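Local coordinates for mRNA-binding protein PUF3 (Saccharomyces cerevisiae, PDB 3K49) that binds 3'-UTRs of mRNAs, chiefly those encoding mitochondrial proteins, promotes decay of COX17 mRNA and brings its targets near mitochondria, at residues Ile226-Val229 against Leu230-Asp233; Thr160-Ile163 against Glu164-Pro167. All coordinates share one frame; numbering follows the deposited sequence.

Contact 1 of 2, residues Ile226-Val229 against Leu230-Asp233; sequences IQYV and LQQD. With nucleotides of chain B.
Ile226 O accepts the amide of Leu230 at 2.9 Å (Leu230 N), the final regular bond of helix 222-230. Beyond it the helix frays: Gln231 N is shared weakly between the carbonyls of Gln227 and Tyr228, and Gln232 N reaches Val229 O in another weak bond of 3.3 Å. The side chain of Gln232 then folds back, bent at chi2 (-59°). Its NE2 donates to Tyr228 O at 3.2 Å, nearly straight at 158°, the acceptor lying in the amide plane. The same nitrogen sits over one face of the Tyr228 ring, offset toward the rim and 3.1 Å from CZ of Tyr228, with ring and amide planes 39° apart. One residue thus offers the amide both a carbonyl and an aromatic face; an alanine in place of Tyr228 would probably strip the ring from the Gln232 amide, leaving the bond to the residue's carbonyl and the amide freer to turn. On the buried side, Ile226 CG2 meets Leu230 CD1 at 4.2 Å, and both side chains pack on Ile247 of helix 238-252. Gln227 extends from the helix toward the RNA, where its NE2 donates to O4 of U5 of chain B at 2.6 Å and also to Asn223 O. A glutamine on the RNA-facing helix that hydrogen-bonds O4 of the uracil is characteristic of base recognition by a Pumilio repeat.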
# COMPACT_ATOMS: atom_id res chain seq x y z
N ILE A 226 -9.89 -4.66 -5.01
CA ILE A 226 -10.79 -4.41 -6.12
C ILE A 226 -10.29 -3.18 -6.88
O ILE A 226 -10.24 -3.17 -8.10
CB ILE A 226 -12.26 -4.16 -5.65
CG1 ILE A 226 -12.86 -5.38 -4.94
CG2 ILE A 226 -13.13 -3.73 -6.82
CD1 ILE A 226 -12.72 -6.67 -5.74
N GLN A 227 -9.95 -2.13 -6.14
CA GLN A 227 -9.50 -0.89 -6.74
C GLN A 227 -8.25 -1.08 -7.56
O GLN A 227 -8.08 -0.47 -8.62
CB GLN A 227 -9.27 0.15 -5.66
CG GLN A 227 -10.54 0.52 -4.95
CD GLN A 227 -10.35 1.65 -3.96
OE1 GLN A 227 -10.12 2.80 -4.34
NE2 GLN A 227 -10.49 1.32 -2.68
N TYR A 228 -7.37 -1.95 -7.08
CA TYR A 228 -6.14 -2.21 -7.80
C TYR A 228 -6.43 -2.91 -9.11
O TYR A 228 -5.81 -2.61 -10.12
CB TYR A 228 -5.14 -3.03 -6.96
CG TYR A 228 -3.92 -3.41 -7.76
CD1 TYR A 228 -2.90 -2.49 -7.99
CD2 TYR A 228 -3.81 -4.67 -8.34
CE1 TYR A 228 -1.80 -2.82 -8.74
CE2 TYR A 228 -2.71 -5.02 -9.09
CZ TYR A 228 -1.71 -4.09 -9.29
OH TYR A 228 -0.61 -4.42 -10.05
N VAL A 229 -7.37 -3.86 -9.10
CA VAL A 229 -7.79 -4.51 -10.34
C VAL A 229 -8.45 -3.54 -11.31
O VAL A 229 -8.20 -3.59 -12.51
CB VAL A 229 -8.77 -5.66 -10.08
CG1 VAL A 229 -9.17 -6.30 -11.39
CG2 VAL A 229 -8.15 -6.68 -9.12
N LEU A 230 -9.28 -2.64 -10.78
CA LEU A 230 -9.97 -1.64 -11.60
C LEU A 230 -9.01 -0.70 -12.34
O LEU A 230 -9.31 -0.25 -13.45
CB LEU A 230 -10.92 -0.79 -10.75
CG LEU A 230 -12.25 -1.41 -10.29
CD1 LEU A 230 -12.99 -0.44 -9.39
CD2 LEU A 230 -13.11 -1.77 -11.47
N GLN A 231 -7.89 -0.38 -11.72
CA GLN A 231 -7.02 0.63 -12.30
C GLN A 231 -5.99 0.05 -13.26
O GLN A 231 -5.15 0.78 -13.78
CB GLN A 231 -6.32 1.41 -11.21
CG GLN A 231 -5.00 0.83 -10.82
CD GLN A 231 -4.29 1.71 -9.82
OE1 GLN A 231 -4.90 2.61 -9.23
NE2 GLN A 231 -2.99 1.47 -9.62
N GLN A 232 -6.06 -1.25 -13.49
CA GLN A 232 -5.24 -1.87 -14.52
C GLN A 232 -5.73 -1.45 -15.91
O GLN A 232 -6.86 -1.01 -16.08
CB GLN A 232 -5.29 -3.38 -14.40
CG GLN A 232 -4.75 -3.88 -13.08
CD GLN A 232 -3.32 -3.46 -12.85
OE1 GLN A 232 -2.44 -3.81 -13.62
NE2 GLN A 232 -3.08 -2.73 -11.77
N ASP A 233 -4.86 -1.58 -16.91
CA ASP A 233 -5.22 -1.24 -18.28
C ASP A 233 -5.44 -2.50 -19.11
O ASP A 233 -5.01 -3.59 -18.72
CB ASP A 233 -4.13 -0.36 -18.91
CG ASP A 233 -4.09 1.03 -18.31
OD1 ASP A 233 -5.06 1.41 -17.63
OD2 ASP A 233 -3.08 1.74 -18.53
P U B 5 -12.54 8.61 7.05
OP1 U B 5 -12.40 8.17 8.46
OP2 U B 5 -11.66 9.67 6.50
O5' U B 5 -12.39 7.34 6.09
C5' U B 5 -11.12 6.87 5.69
C4' U B 5 -11.12 5.36 5.69
O4' U B 5 -11.89 4.89 4.56
C3' U B 5 -9.79 4.68 5.52
O3' U B 5 -9.10 4.66 6.77
C2' U B 5 -10.24 3.29 5.10
O2' U B 5 -10.67 2.54 6.21
C1' U B 5 -11.44 3.60 4.20
N1 U B 5 -11.15 3.60 2.75
C2 U B 5 -11.32 2.42 2.07
O2 U B 5 -11.70 1.40 2.60
N3 U B 5 -11.04 2.48 0.72
C4 U B 5 -10.59 3.57 0.02
O4 U B 5 -10.33 3.45 -1.17
C5 U B 5 -10.44 4.76 0.80
C6 U B 5 -10.72 4.74 2.11

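Contact 2 of 2, residues Thr160-Ile163 against Glu164-Pro167; sequences TIPI and EKLP
Ile161 and Lys165 cross at about a right angle, the CG2 methyl of Ile161 resting against CB of Lys165 at 3.9 Å and against CD further along the same chain. Lys165 is extended all the way beyond CG, and its aliphatic stem runs beside the Pro162 ring, the two pointing the same way, with CD of Pro162 4.1 Å from CD of Lys165. The proline's other neighbour is Glu164, whose CG, set between its backbone N and carbonyl carbon (chi1 59°), swings back to the ring: Glu164 OE1 comes to 3.9 Å from Pro162 CB, a van der Waals approach. Leu166 is met by both isoleucines. Ile161 CG2 touches its branch point, 4.1 Å from Leu166 CG, while Ile163, its CG1 anti to the backbone N (chi1 -169°), crosses Leu166 at about a right angle and puts CD1 4.1 Å from Leu166 CB.

Two consecutive hydrogen bonds, each spanning three residues, wind the backbone into a short 3-10 turn. Lys165 N gives to Pro162 O at 2.6 Å, and Leu166 N gives to Ile163 O at 2.7 Å, the second donor standing above the carbonyl plane rather than on a lone pair. The turn links helix 150-160 to helix 167-173, and Ile161 and Leu166 also pack on Val134 of helix 127-134.

Chemically, the polar bonds across the turn are all backbone to backbone, and its side chains meet almost wholly through carbon, the exception being Glu164 OE1 beside Pro162 CB. Lys165 contributes its aliphatic stem and Glu164 its CG and OE1, neither forming a salt bridge with 160-163, so within these residues the turn is held chiefly by two backbone bonds and by apolar packing, including that of Pro162 against the Lys165 stem.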
# COMPACT_ATOMS: atom_id res chain seq x y z
N THR A 160 11.98 -7.16 -4.67
CA THR A 160 13.41 -7.23 -4.99
C THR A 160 13.84 -8.51 -5.72
O THR A 160 14.95 -8.56 -6.27
CB THR A 160 14.29 -7.08 -3.71
OG1 THR A 160 14.04 -8.18 -2.81
CG2 THR A 160 14.02 -5.75 -2.99
N ILE A 161 12.99 -9.53 -5.71
CA ILE A 161 13.36 -10.81 -6.32
C ILE A 161 12.36 -11.21 -7.39
O ILE A 161 11.16 -11.05 -7.19
CB ILE A 161 13.48 -11.94 -5.27
CG1 ILE A 161 14.45 -11.54 -4.16
CG2 ILE A 161 13.94 -13.24 -5.92
CD1 ILE A 161 14.34 -12.41 -2.90
N PRO A 162 12.86 -11.69 -8.55
CA PRO A 162 11.98 -12.12 -9.65
C PRO A 162 11.10 -13.27 -9.21
O PRO A 162 11.61 -14.29 -8.74
CB PRO A 162 12.97 -12.59 -10.71
CG PRO A 162 14.21 -11.80 -10.44
CD PRO A 162 14.28 -11.73 -8.94
N ILE A 163 9.79 -13.10 -9.36
CA ILE A 163 8.79 -14.05 -8.86
C ILE A 163 9.05 -15.49 -9.30
O ILE A 163 8.72 -16.43 -8.57
CB ILE A 163 7.36 -13.62 -9.27
CG1 ILE A 163 6.31 -14.44 -8.52
CG2 ILE A 163 7.19 -13.66 -10.81
CD1 ILE A 163 6.21 -14.10 -7.06
N GLU A 164 9.63 -15.68 -10.48
CA GLU A 164 10.07 -17.01 -10.92
C GLU A 164 10.98 -17.68 -9.89
O GLU A 164 11.01 -18.91 -9.77
CB GLU A 164 10.77 -16.94 -12.28
CG GLU A 164 12.01 -16.05 -12.33
CD GLU A 164 12.49 -15.78 -13.75
OE1 GLU A 164 13.26 -14.80 -13.95
OE2 GLU A 164 12.10 -16.53 -14.67
N LYS A 165 11.73 -16.89 -9.13
CA LYS A 165 12.59 -17.46 -8.11
C LYS A 165 11.86 -17.68 -6.79
O LYS A 165 12.43 -18.22 -5.84
CB LYS A 165 13.82 -16.58 -7.87
CG LYS A 165 14.69 -16.35 -9.11
CD LYS A 165 15.88 -15.47 -8.76
CE LYS A 165 16.83 -15.28 -9.93
NZ LYS A 165 17.98 -14.40 -9.57
N LEU A 166 10.59 -17.28 -6.75
CA LEU A 166 9.78 -17.37 -5.53
C LEU A 166 8.50 -18.21 -5.65
O LEU A 166 7.43 -17.75 -5.25
CB LEU A 166 9.36 -15.96 -5.11
CG LEU A 166 10.39 -14.95 -4.63
CD1 LEU A 166 9.69 -13.60 -4.48
CD2 LEU A 166 11.01 -15.41 -3.33
N PRO A 167 8.60 -19.45 -6.16
CA PRO A 167 7.36 -20.22 -6.42
C PRO A 167 6.62 -20.52 -5.14
O PRO A 167 5.39 -20.60 -5.12
CB PRO A 167 7.87 -21.53 -7.03
CG PRO A 167 9.33 -21.29 -7.34
CD PRO A 167 9.81 -20.25 -6.39

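Contact 2 comes first along the chain, in Pumilio repeat 4, and contact 1 follows in repeat 6; both belong to the one PUM-HD domain, an all-helical array of repeats. Their centres lie 23 Å apart and their nearest atoms about 12 Å, so they do not touch. Each lies where a helix gives way to a connection: contact 1 at the end of helix 222-230, ahead of helix 238-252, contact 2 between helices 150-160 and 167-173. Their relation to the RNA differs. Contact 1 includes a residue that reads a base, whereas the nearest atom of contact 2 is about 12 Å from the bound nucleic acid, in the connection between two helices of the array.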